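Local coordinates for protein Lon211 (Mycobacterium tuberculosis, PDB 6VBK) that forms the N-terminal domain of the ATP-dependent protease Lon and probably helps recognise and bind protein substrates destined for degradation, at residues T13-P18 against E45-A50; G22-G27 against V66-R71; V40-E45 against P115-W120; R75-G80 against Q185-L190; E88-L91 against E95-A98. All blocks are in the same frame, centred on the assembly; numbering follows the deposited sequence.

Interaction 1 (T13-P18 against E45-A50); sequences TLPVLP and EAARAA
P15 meets A46 and A47 where helix 38-50 lies against strand 9-19 in the mixed beta-sheet of a PUA-like domain. The tight part of the contact is small and wholly apolar. The pyrrolidine ring of P15 faces the helix, and two of its carbons, CG and CB, do the touching. CG reaches the methyl of A47, with P15 CG and A47 CB 3.8 Å apart, while P15 CB lies a looser 4.2 Å from A46 CB. Such short side chains let the backbones come close, the CA atoms of P15 and A47 being 6.3 Å apart. No hydrogen bond crosses between the segments. W120 packs on the same proline, and V66 on A47, so the little apolar patch is closed in by its neighbours.

The other side of the helix is different in kind. E45 is exposed and R48 partly so, and neither touches 13-18. They pair with each other one turn apart, and the remaining nitrogen of R48, NH1, makes a salt bridge to E88. R48 takes the E45 carboxylate side-on through NE and NH2. The bond from R48 NE to E45 OE1, 3.2 Å, is nearly straight at 171° and meets the oxygen on its syn side, though tilted out of the carboxylate plane.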
# COMPACT_ATOMS: atom_id res chain seq x y z
N THR B 13 7.95 4.17 3.39
CA THR B 13 8.46 5.53 3.53
C THR B 13 9.95 5.44 3.85
O THR B 13 10.33 4.88 4.88
CB THR B 13 7.71 6.29 4.62
OG1 THR B 13 6.33 6.44 4.24
CG2 THR B 13 8.31 7.67 4.83
N LEU B 14 10.78 5.98 2.97
CA LEU B 14 12.22 5.83 3.06
C LEU B 14 12.91 7.16 2.78
O LEU B 14 12.39 7.98 2.02
CB LEU B 14 12.74 4.78 2.08
CG LEU B 14 12.18 3.36 2.22
CD1 LEU B 14 12.53 2.52 1.00
CD2 LEU B 14 12.71 2.71 3.49
N PRO B 15 14.07 7.40 3.39
CA PRO B 15 14.86 8.58 3.03
C PRO B 15 15.60 8.37 1.72
O PRO B 15 16.11 7.28 1.45
CB PRO B 15 15.83 8.73 4.21
CG PRO B 15 16.02 7.33 4.69
CD PRO B 15 14.71 6.61 4.46
N VAL B 16 15.65 9.41 0.91
CA VAL B 16 16.26 9.33 -0.41
C VAL B 16 17.76 9.54 -0.29
O VAL B 16 18.22 10.59 0.18
CB VAL B 16 15.64 10.35 -1.38
CG1 VAL B 16 16.43 10.37 -2.68
CG2 VAL B 16 14.19 10.01 -1.64
N LEU B 17 18.52 8.53 -0.71
CA LEU B 17 20.00 8.64 -0.74
C LEU B 17 20.38 8.81 -2.21
O LEU B 17 20.40 7.80 -2.93
CB LEU B 17 20.64 7.40 -0.12
CG LEU B 17 22.08 7.57 0.35
CD1 LEU B 17 22.46 6.50 1.36
CD2 LEU B 17 23.04 7.57 -0.83
N PRO B 18 20.59 10.05 -2.70
CA PRO B 18 20.89 10.28 -4.11
C PRO B 18 22.27 9.78 -4.55
O PRO B 18 23.21 9.94 -3.80
CB PRO B 18 20.83 11.81 -4.23
CG PRO B 18 21.21 12.29 -2.85
CD PRO B 18 20.58 11.28 -1.92
N GLU B 45 21.59 9.01 8.48
CA GLU B 45 21.22 9.36 9.84
C GLU B 45 19.70 9.44 10.00
O GLU B 45 19.16 9.07 11.05
CB GLU B 45 21.88 10.68 10.25
CG GLU B 45 23.36 10.54 10.54
CD GLU B 45 23.65 9.48 11.58
OE1 GLU B 45 22.92 9.41 12.59
OE2 GLU B 45 24.61 8.70 11.38
N ALA B 46 19.00 9.93 8.98
CA ALA B 46 17.54 9.88 9.00
C ALA B 46 17.05 8.44 9.00
O ALA B 46 16.04 8.12 9.65
CB ALA B 46 16.97 10.64 7.80
N ALA B 47 17.75 7.55 8.29
CA ALA B 47 17.38 6.14 8.30
C ALA B 47 17.65 5.51 9.66
O ALA B 47 16.86 4.68 10.14
CB ALA B 47 18.12 5.39 7.20
N ARG B 48 18.76 5.89 10.30
CA ARG B 48 19.08 5.34 11.61
C ARG B 48 18.04 5.77 12.65
O ARG B 48 17.55 4.94 13.42
CB ARG B 48 20.48 5.78 12.05
CG ARG B 48 21.04 4.97 13.21
CD ARG B 48 22.23 5.66 13.84
NE ARG B 48 23.13 6.24 12.85
CZ ARG B 48 24.04 5.56 12.17
NH1 ARG B 48 24.18 4.25 12.36
NH2 ARG B 48 24.81 6.17 11.28
N ALA B 49 17.70 7.06 12.66
CA ALA B 49 16.70 7.56 13.60
C ALA B 49 15.35 6.89 13.39
O ALA B 49 14.66 6.55 14.36
CB ALA B 49 16.58 9.07 13.48
N ALA B 50 14.97 6.72 12.13
CA ALA B 50 13.67 6.07 11.80
C ALA B 50 13.74 4.60 12.21
O ALA B 50 12.68 3.95 12.28
CB ALA B 50 13.37 6.22 10.33

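Interaction 2 (G22-G27 against V66-R71); sequences GVVLPG and VLLVPR
The first torsion of V24 (chi1 179°) swings its CG1 across from the backbone N, and that methyl meets L68. On the strand, chi1 of L68 (-51°) sets CG beside its own backbone N, from where CD1 reaches back to the valine. V24 CG1 and L68 CD1 approach to 3.5 Å, and V24 CB is also near that methyl, 3.7 Å from L68 CD1. One leucine branch therefore rests over the valine's whole branch point, the two side chains crossing at a slant.

The second apolar pair is V23 with P70. Both valine methyls face the pyrrolidine ring: V23 CG2 is 3.7 Å from P70 CB, and CG1 stands off a little further, 4.0 Å from P70 CG.

Between the backbones sits a single bridging water. It donates to V24 O at 2.8 Å and also to L68 O at 2.9 Å. It thus joins two carbonyls of segments that make no direct hydrogen bond to each other. V24 O has a further partner, since T81 OG1 is hydrogen-bonded to it.

All four touching residues are buried near the centre of the chain. The contact lays the loop between strands 9-19 and 29-33 against the end of strand 65-70. Helix 183-191 covers it through I187, which packs on both V23 and P70, while L68 also meets V100 of strand 96-112 and V24 meets L19 of strand 9-19.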
# COMPACT_ATOMS: atom_id res chain seq x y z
N GLY B 22 26.56 6.21 -10.97
CA GLY B 22 26.41 4.77 -10.67
C GLY B 22 25.00 4.44 -10.21
O GLY B 22 24.39 5.28 -9.52
N VAL B 23 24.54 3.23 -10.52
CA VAL B 23 23.17 2.79 -10.13
C VAL B 23 23.30 1.51 -9.31
O VAL B 23 23.97 0.58 -9.77
CB VAL B 23 22.30 2.56 -11.38
CG1 VAL B 23 21.01 1.83 -11.04
CG2 VAL B 23 22.00 3.85 -12.12
N VAL B 24 22.66 1.48 -8.14
CA VAL B 24 22.70 0.27 -7.27
C VAL B 24 21.45 -0.56 -7.57
O VAL B 24 20.33 -0.09 -7.30
CB VAL B 24 22.78 0.65 -5.78
CG1 VAL B 24 22.81 -0.59 -4.90
CG2 VAL B 24 23.99 1.53 -5.50
N LEU B 25 21.64 -1.75 -8.14
CA LEU B 25 20.54 -2.63 -8.47
C LEU B 25 20.33 -3.65 -7.36
O LEU B 25 21.24 -3.89 -6.55
CB LEU B 25 20.81 -3.35 -9.79
CG LEU B 25 20.93 -2.45 -11.02
CD1 LEU B 25 21.25 -3.26 -12.26
CD2 LEU B 25 19.65 -1.64 -11.22
N PRO B 26 19.15 -4.26 -7.27
CA PRO B 26 18.94 -5.31 -6.27
C PRO B 26 19.93 -6.45 -6.45
O PRO B 26 20.22 -6.89 -7.56
CB PRO B 26 17.50 -5.77 -6.55
CG PRO B 26 16.84 -4.58 -7.15
CD PRO B 26 17.90 -3.90 -7.97
N GLY B 27 20.48 -6.91 -5.32
CA GLY B 27 21.49 -7.94 -5.33
C GLY B 27 22.92 -7.45 -5.30
O GLY B 27 23.84 -8.26 -5.15
N VAL B 66 17.52 2.72 3.40
CA VAL B 66 17.53 3.92 2.57
C VAL B 66 17.00 3.56 1.18
O VAL B 66 16.91 2.39 0.81
CB VAL B 66 18.93 4.55 2.45
CG1 VAL B 66 19.44 4.98 3.82
CG2 VAL B 66 19.90 3.58 1.80
N LEU B 67 16.65 4.59 0.42
CA LEU B 67 16.21 4.44 -0.96
C LEU B 67 17.30 5.02 -1.86
O LEU B 67 17.46 6.24 -1.95
CB LEU B 67 14.87 5.13 -1.20
CG LEU B 67 14.23 4.84 -2.55
CD1 LEU B 67 14.07 3.34 -2.76
CD2 LEU B 67 12.90 5.55 -2.69
N LEU B 68 18.03 4.13 -2.53
CA LEU B 68 19.12 4.53 -3.42
C LEU B 68 18.52 4.92 -4.77
O LEU B 68 18.08 4.06 -5.54
CB LEU B 68 20.12 3.39 -3.57
CG LEU B 68 20.62 2.80 -2.24
CD1 LEU B 68 21.24 1.44 -2.48
CD2 LEU B 68 21.61 3.73 -1.57
N VAL B 69 18.51 6.22 -5.06
CA VAL B 69 17.85 6.76 -6.24
C VAL B 69 18.91 7.41 -7.13
O VAL B 69 19.62 8.31 -6.68
CB VAL B 69 16.76 7.79 -5.87
CG1 VAL B 69 15.98 8.19 -7.11
CG2 VAL B 69 15.85 7.23 -4.80
N PRO B 70 19.06 6.99 -8.51
CA PRO B 70 19.99 7.39 -9.87
C PRO B 70 19.58 8.83 -10.23
O PRO B 70 18.55 8.98 -10.86
CB PRO B 70 19.61 6.37 -10.93
CG PRO B 70 19.05 5.24 -10.13
CD PRO B 70 18.22 5.93 -9.07
N ARG B 71 20.34 9.83 -9.77
CA ARG B 71 20.00 11.23 -10.10
C ARG B 71 21.19 11.95 -10.74
O ARG B 71 22.24 12.03 -10.09
CB ARG B 71 19.60 12.00 -8.83
CG ARG B 71 19.47 13.50 -9.04
CD ARG B 71 19.43 14.29 -7.75
NE ARG B 71 20.74 14.57 -7.17
CZ ARG B 71 20.93 15.14 -5.99
NH1 ARG B 71 22.16 15.35 -5.55
NH2 ARG B 71 19.89 15.49 -5.26
O HOH W 1 20.01 2.69 -7.28

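Interaction 3 (V40-E45 against P115-W120); sequences VRAAIE and PGAALW
Helix 38-50 of the PUA-like fold is flanked by the loop that leads from strand 96-112 into strand 120-125, and A118 of that loop fits against A42 and A43. Its methyl points at the helix backbone: A118 CB is 3.7 Å from A43 CA and equally near A42 O. The methyl-to-methyl distance is longer, 4.3 Å between A118 CB and A43 CB. With alanine on both sides, the CA atoms of A43 and A118 come within 4.9 Å. A42 adds a looser touch on A117 towards the exposed side of the loop.

The polar link is a water. It donates to A42 O at 2.7 Å and accepts from A117 N at 2.9 Å, tying a helix carbonyl to the loop without a direct bond. A118 N, by contrast, is buried here and has no partner anywhere in the model.

Beyond the alanines, W120 brings the loop into strand 120-125 and packs on A46 and A50, further along the same helix. The loop is also held from within, because the indole turns back on its beginning: W120 NE1 donates to P115 O, 2.8 Å away and close to the ring plane, with a bent N-H...O angle of 144°.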
# COMPACT_ATOMS: atom_id res chain seq x y z
N VAL B 40 24.28 12.53 1.55
CA VAL B 40 24.33 11.09 1.76
C VAL B 40 24.35 10.75 3.25
O VAL B 40 23.65 9.83 3.70
CB VAL B 40 25.55 10.49 1.03
CG1 VAL B 40 25.65 9.00 1.29
CG2 VAL B 40 25.45 10.76 -0.46
N ARG B 41 25.13 11.50 4.03
CA ARG B 41 25.20 11.23 5.46
C ARG B 41 23.89 11.57 6.17
O ARG B 41 23.54 10.92 7.16
CB ARG B 41 26.36 12.00 6.09
CG ARG B 41 26.73 11.54 7.49
CD ARG B 41 27.76 12.44 8.14
NE ARG B 41 29.03 12.45 7.41
CZ ARG B 41 30.06 11.67 7.71
NH1 ARG B 41 29.98 10.81 8.72
NH2 ARG B 41 31.18 11.74 7.00
N ALA B 42 23.16 12.57 5.67
CA ALA B 42 21.88 12.91 6.28
C ALA B 42 20.84 11.83 6.01
O ALA B 42 19.99 11.56 6.87
CB ALA B 42 21.39 14.26 5.76
N ALA B 43 20.90 11.20 4.84
CA ALA B 43 19.98 10.11 4.54
C ALA B 43 20.22 8.91 5.44
O ALA B 43 19.27 8.27 5.90
CB ALA B 43 20.10 9.71 3.07
N ILE B 44 21.49 8.60 5.72
CA ILE B 44 21.81 7.48 6.59
C ILE B 44 21.39 7.77 8.02
O ILE B 44 20.87 6.89 8.72
CB ILE B 44 23.31 7.14 6.49
CG1 ILE B 44 23.67 6.73 5.06
CG2 ILE B 44 23.68 6.04 7.48
CD1 ILE B 44 25.11 6.33 4.88
N GLU B 45 21.59 9.01 8.48
CA GLU B 45 21.22 9.36 9.84
C GLU B 45 19.70 9.44 10.00
O GLU B 45 19.16 9.07 11.05
CB GLU B 45 21.88 10.68 10.25
CG GLU B 45 23.36 10.54 10.54
CD GLU B 45 23.65 9.48 11.58
OE1 GLU B 45 22.92 9.41 12.59
OE2 GLU B 45 24.61 8.70 11.38
N PRO B 115 11.89 11.93 10.06
CA PRO B 115 12.94 12.50 10.92
C PRO B 115 14.19 12.83 10.12
O PRO B 115 14.36 12.41 8.97
CB PRO B 115 13.20 11.40 11.94
CG PRO B 115 12.80 10.14 11.25
CD PRO B 115 11.63 10.51 10.38
N GLY B 116 15.08 13.59 10.75
CA GLY B 116 16.33 13.98 10.13
C GLY B 116 16.15 15.06 9.08
O GLY B 116 15.06 15.59 8.85
N ALA B 117 17.26 15.39 8.42
CA ALA B 117 17.30 16.43 7.41
C ALA B 117 17.20 15.87 5.99
O ALA B 117 17.38 16.63 5.03
CB ALA B 117 18.58 17.26 7.55
N ALA B 118 16.92 14.58 5.84
CA ALA B 118 16.86 13.95 4.54
C ALA B 118 15.48 14.13 3.90
O ALA B 118 14.49 14.43 4.57
CB ALA B 118 17.19 12.47 4.64
N LEU B 119 15.44 13.95 2.59
CA LEU B 119 14.19 13.99 1.85
C LEU B 119 13.50 12.63 1.91
O LEU B 119 14.13 11.59 1.65
CB LEU B 119 14.44 14.38 0.39
CG LEU B 119 13.28 14.23 -0.59
CD1 LEU B 119 12.08 15.05 -0.15
CD2 LEU B 119 13.72 14.61 -1.99
N TRP B 120 12.22 12.63 2.27
CA TRP B 120 11.45 11.41 2.41
C TRP B 120 10.43 11.30 1.29
O TRP B 120 9.80 12.30 0.91
CB TRP B 120 10.73 11.37 3.77
CG TRP B 120 11.67 11.22 4.93
CD1 TRP B 120 12.38 12.22 5.54
CD2 TRP B 120 11.98 10.02 5.64
NE1 TRP B 120 13.12 11.70 6.58
CE2 TRP B 120 12.89 10.36 6.66
CE3 TRP B 120 11.58 8.69 5.51
CZ2 TRP B 120 13.41 9.41 7.54
CZ3 TRP B 120 12.09 7.75 6.38
CH2 TRP B 120 13.00 8.11 7.39
O HOH W 2 19.32 13.39 8.81

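Interaction 4 (R75-G80 against Q185-L190); sequences RYADVG and QKIEVL
V79 and L190 meet where helix 183-191 packs on the start of strand 79-88, joining the helical C-terminal part of this Lon N domain to its PUA-like beta part. Both CB atoms point across the contact. The side chain of L190 leaves the helix with CG across from the backbone N (chi1 -180°), which extends it over the backbone of the strand. There its two methyls part. CD2 comes down on the carbonyl of V79, 3.2 Å from L190 CD2 to V79 O, a tight fit. CD1 lies alongside the valine instead, with L190 CD1 and V79 CG1 3.8 Å apart, and also nears the carbonyl of G80.

V79 answers in kind. Its CG1 sits 3.3 Å from L190 O, so each residue sets a methyl against the other's carbonyl oxygen. L190 O is not left to that methyl alone, since R105 NE of strand 96-112 donates to it; R105 NH2 does the same for V189 O. The side chain of V79 packs on R105 as well, which places the arginine beside the apolar pair.

Towards the partly exposed side, one helical turn earlier, the contact thins to A77 and I187. P70 fills in beside them, touching A77 and L190. The isoleucine offers its short branch here, I187 CG2 meeting A77 CB at 4.1 Å.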
# COMPACT_ATOMS: atom_id res chain seq x y z
N ARG B 75 16.05 15.43 -11.79
CA ARG B 75 15.27 14.37 -12.49
C ARG B 75 15.54 12.98 -11.88
O ARG B 75 16.00 12.09 -12.61
CB ARG B 75 15.50 14.42 -14.00
CG ARG B 75 14.90 15.64 -14.68
CD ARG B 75 14.85 15.56 -16.20
NE ARG B 75 16.16 15.47 -16.84
CZ ARG B 75 16.91 16.52 -17.16
NH1 ARG B 75 18.09 16.34 -17.73
NH2 ARG B 75 16.48 17.74 -16.92
N TYR B 76 15.28 12.83 -10.57
CA TYR B 76 15.40 11.53 -9.85
C TYR B 76 14.61 10.44 -10.59
O TYR B 76 13.47 10.71 -11.03
CB TYR B 76 14.75 11.65 -8.47
CG TYR B 76 15.52 12.43 -7.44
CD1 TYR B 76 15.57 13.81 -7.47
CD2 TYR B 76 16.18 11.78 -6.40
CE1 TYR B 76 16.27 14.53 -6.51
CE2 TYR B 76 16.88 12.48 -5.44
CZ TYR B 76 16.92 13.86 -5.49
OH TYR B 76 17.61 14.56 -4.54
N ALA B 77 15.10 9.20 -10.59
CA ALA B 77 14.44 8.14 -11.33
C ALA B 77 13.11 7.77 -10.67
O ALA B 77 12.90 7.98 -9.47
CB ALA B 77 15.34 6.90 -11.43
N ASP B 78 12.20 7.23 -11.48
CA ASP B 78 10.89 6.82 -10.97
C ASP B 78 10.96 5.58 -10.09
O ASP B 78 9.99 5.28 -9.39
CB ASP B 78 9.93 6.58 -12.14
CG ASP B 78 10.49 5.63 -13.17
OD1 ASP B 78 11.35 6.05 -13.97
OD2 ASP B 78 10.09 4.44 -13.17
N VAL B 79 12.09 4.87 -10.10
CA VAL B 79 12.28 3.68 -9.28
C VAL B 79 13.62 3.79 -8.58
O VAL B 79 14.63 4.11 -9.21
CB VAL B 79 12.21 2.39 -10.12
CG1 VAL B 79 12.73 1.20 -9.32
CG2 VAL B 79 10.78 2.13 -10.58
N GLY B 80 13.62 3.54 -7.27
CA GLY B 80 14.84 3.44 -6.50
C GLY B 80 15.07 2.01 -6.04
O GLY B 80 14.24 1.12 -6.22
N GLN B 185 21.54 3.29 -19.32
CA GLN B 185 21.12 1.90 -19.49
C GLN B 185 20.83 1.25 -18.15
O GLN B 185 19.85 0.50 -18.01
CB GLN B 185 22.19 1.12 -20.25
CG GLN B 185 22.28 1.45 -21.73
CD GLN B 185 23.47 0.78 -22.40
OE1 GLN B 185 24.61 0.94 -21.96
NE2 GLN B 185 23.21 0.03 -23.46
N LYS B 186 21.67 1.52 -17.14
CA LYS B 186 21.48 0.93 -15.82
C LYS B 186 20.18 1.41 -15.18
O LYS B 186 19.50 0.64 -14.50
CB LYS B 186 22.67 1.25 -14.93
CG LYS B 186 23.97 0.60 -15.38
CD LYS B 186 25.12 0.97 -14.46
CE LYS B 186 26.42 0.32 -14.90
NZ LYS B 186 27.55 0.66 -14.00
N ILE B 187 19.83 2.68 -15.37
CA ILE B 187 18.58 3.20 -14.83
C ILE B 187 17.39 2.49 -15.47
O ILE B 187 16.39 2.19 -14.80
CB ILE B 187 18.50 4.73 -15.02
CG1 ILE B 187 19.55 5.43 -14.15
CG2 ILE B 187 17.11 5.25 -14.69
CD1 ILE B 187 19.81 6.87 -14.54
N GLU B 188 17.49 2.19 -16.77
CA GLU B 188 16.43 1.45 -17.44
C GLU B 188 16.34 0.02 -16.92
O GLU B 188 15.25 -0.55 -16.86
CB GLU B 188 16.65 1.46 -18.95
CG GLU B 188 15.44 0.99 -19.74
CD GLU B 188 15.66 1.01 -21.24
OE1 GLU B 188 14.83 0.44 -21.97
OE2 GLU B 188 16.67 1.60 -21.68
N VAL B 189 17.48 -0.58 -16.57
CA VAL B 189 17.45 -1.88 -15.89
C VAL B 189 16.74 -1.74 -14.55
O VAL B 189 15.92 -2.59 -14.18
CB VAL B 189 18.88 -2.43 -15.72
CG1 VAL B 189 18.84 -3.79 -15.04
CG2 VAL B 189 19.58 -2.52 -17.06
N LEU B 190 17.03 -0.67 -13.81
CA LEU B 190 16.31 -0.39 -12.58
C LEU B 190 14.85 -0.09 -12.84
O LEU B 190 13.99 -0.31 -11.97
CB LEU B 190 16.99 0.77 -11.84
CG LEU B 190 16.40 1.22 -10.51
CD1 LEU B 190 16.34 0.07 -9.53
CD2 LEU B 190 17.22 2.37 -9.94

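Interaction 5 (E88-L91 against E95-A98); sequences EGRL and EPGA
Three backbone hydrogen bonds cross the contact, two of them between G89 and G97, an antiparallel hydrogen-bonded pair. G97 N donates to G89 O at 2.9 Å and G89 N to G97 O at 3.2 Å, both almost straight at the hydrogen; the donor is tilted from the carbonyl plane in the first and stands above it in the second. The third bond, L91 N to E95 O at 2.8 Å, lies close to the line of the carbonyl. That same oxygen takes a CA-H...O contact from R90, with 3.3 Å between R90 CA and E95 O.

Apolar packing centres on L91. Its CG sits over the backbone of G97, 3.8 Å from L91 CG to G97 CA, so the leucine packs directly on the bare CA of this glycine. P31 of strand 29-33 also packs on L91. On the sheet face shared by E88, R90, P96 and A98, the E88 chain passes A98 CB.

Two polar groups lie against carbon. The E95 chain, bent at chi2 (84°), folds back so that its OE1 lies 3.5 Å from L91 CB, and the extended R90 chain carries NH1 to within 4.0 Å of P96 CD.

Charged ends look elsewhere: E88 forms a salt bridge with R48 of helix 38-50, and R90 NH1 makes a weak bond to G94 O.

The chain turns a corner at G89, just past the end of strand 79-88. With three residues between the segments, this is the end of a beta-hairpin, the one linking strands 79-88 and 96-112 of the PUA-like sheet.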
# COMPACT_ATOMS: atom_id res chain seq x y z
N GLU B 88 29.11 0.29 8.75
CA GLU B 88 29.57 1.67 8.80
C GLU B 88 30.95 1.71 9.43
O GLU B 88 31.20 1.04 10.44
CB GLU B 88 28.61 2.56 9.59
CG GLU B 88 27.24 2.73 8.95
CD GLU B 88 26.42 3.83 9.60
OE1 GLU B 88 26.86 5.00 9.57
OE2 GLU B 88 25.35 3.51 10.16
N GLY B 89 31.84 2.49 8.83
CA GLY B 89 33.20 2.62 9.31
C GLY B 89 34.03 3.51 8.42
O GLY B 89 33.58 4.58 8.01
N ARG B 90 35.25 3.08 8.09
CA ARG B 90 36.14 3.83 7.22
C ARG B 90 36.57 2.96 6.05
O ARG B 90 36.97 1.81 6.24
CB ARG B 90 37.35 4.37 7.98
CG ARG B 90 37.01 5.48 8.96
CD ARG B 90 38.26 6.19 9.46
NE ARG B 90 37.92 7.29 10.36
CZ ARG B 90 37.63 8.53 9.95
NH1 ARG B 90 37.64 8.82 8.65
NH2 ARG B 90 37.33 9.47 10.83
N LEU B 91 36.49 3.52 4.84
CA LEU B 91 36.91 2.83 3.64
C LEU B 91 38.43 2.70 3.61
O LEU B 91 39.13 3.39 4.35
CB LEU B 91 36.40 3.58 2.41
CG LEU B 91 34.88 3.70 2.32
CD1 LEU B 91 34.47 4.49 1.09
CD2 LEU B 91 34.23 2.32 2.30
N GLU B 95 38.38 7.38 3.84
CA GLU B 95 37.15 8.15 3.86
C GLU B 95 36.16 7.55 4.86
O GLU B 95 36.14 6.33 5.08
CB GLU B 95 36.51 8.18 2.48
CG GLU B 95 37.43 8.64 1.35
CD GLU B 95 38.28 7.51 0.80
OE1 GLU B 95 38.19 6.38 1.31
OE2 GLU B 95 39.04 7.76 -0.16
N PRO B 96 35.32 8.38 5.48
CA PRO B 96 34.17 7.84 6.21
C PRO B 96 33.22 7.17 5.23
O PRO B 96 32.84 7.76 4.21
CB PRO B 96 33.54 9.08 6.85
CG PRO B 96 33.99 10.22 5.99
CD PRO B 96 35.36 9.85 5.50
N GLY B 97 32.85 5.92 5.52
CA GLY B 97 32.17 5.10 4.55
C GLY B 97 31.02 4.32 5.14
O GLY B 97 30.84 4.25 6.36
N ALA B 98 30.23 3.74 4.24
CA ALA B 98 29.16 2.83 4.60
C ALA B 98 29.05 1.78 3.51
O ALA B 98 29.39 2.03 2.35
CB ALA B 98 27.82 3.56 4.78

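Overall arrangement
From the N terminus, strand 9-19 opens interaction 1, the loop after it opens interaction 2, and helix 38-50 opens interaction 3 before its later turns close interaction 1. Strand 65-70 then closes interaction 2, so these three contacts cross one another; strands 9-19 and 65-70 are also direct neighbours in the sheet. Interaction 4 opens at 75-80. Interaction 5 is a short local hairpin within the spans of both 3 and 4, joined to interaction 1 by the R48-E88 salt bridge. Residues 115-120 close interaction 3, which crosses interaction 4. The longest loop ends at 185-190, bringing helix 183-191 beside interaction 2; the centres of interactions 2 and 4 are about 8 Å apart.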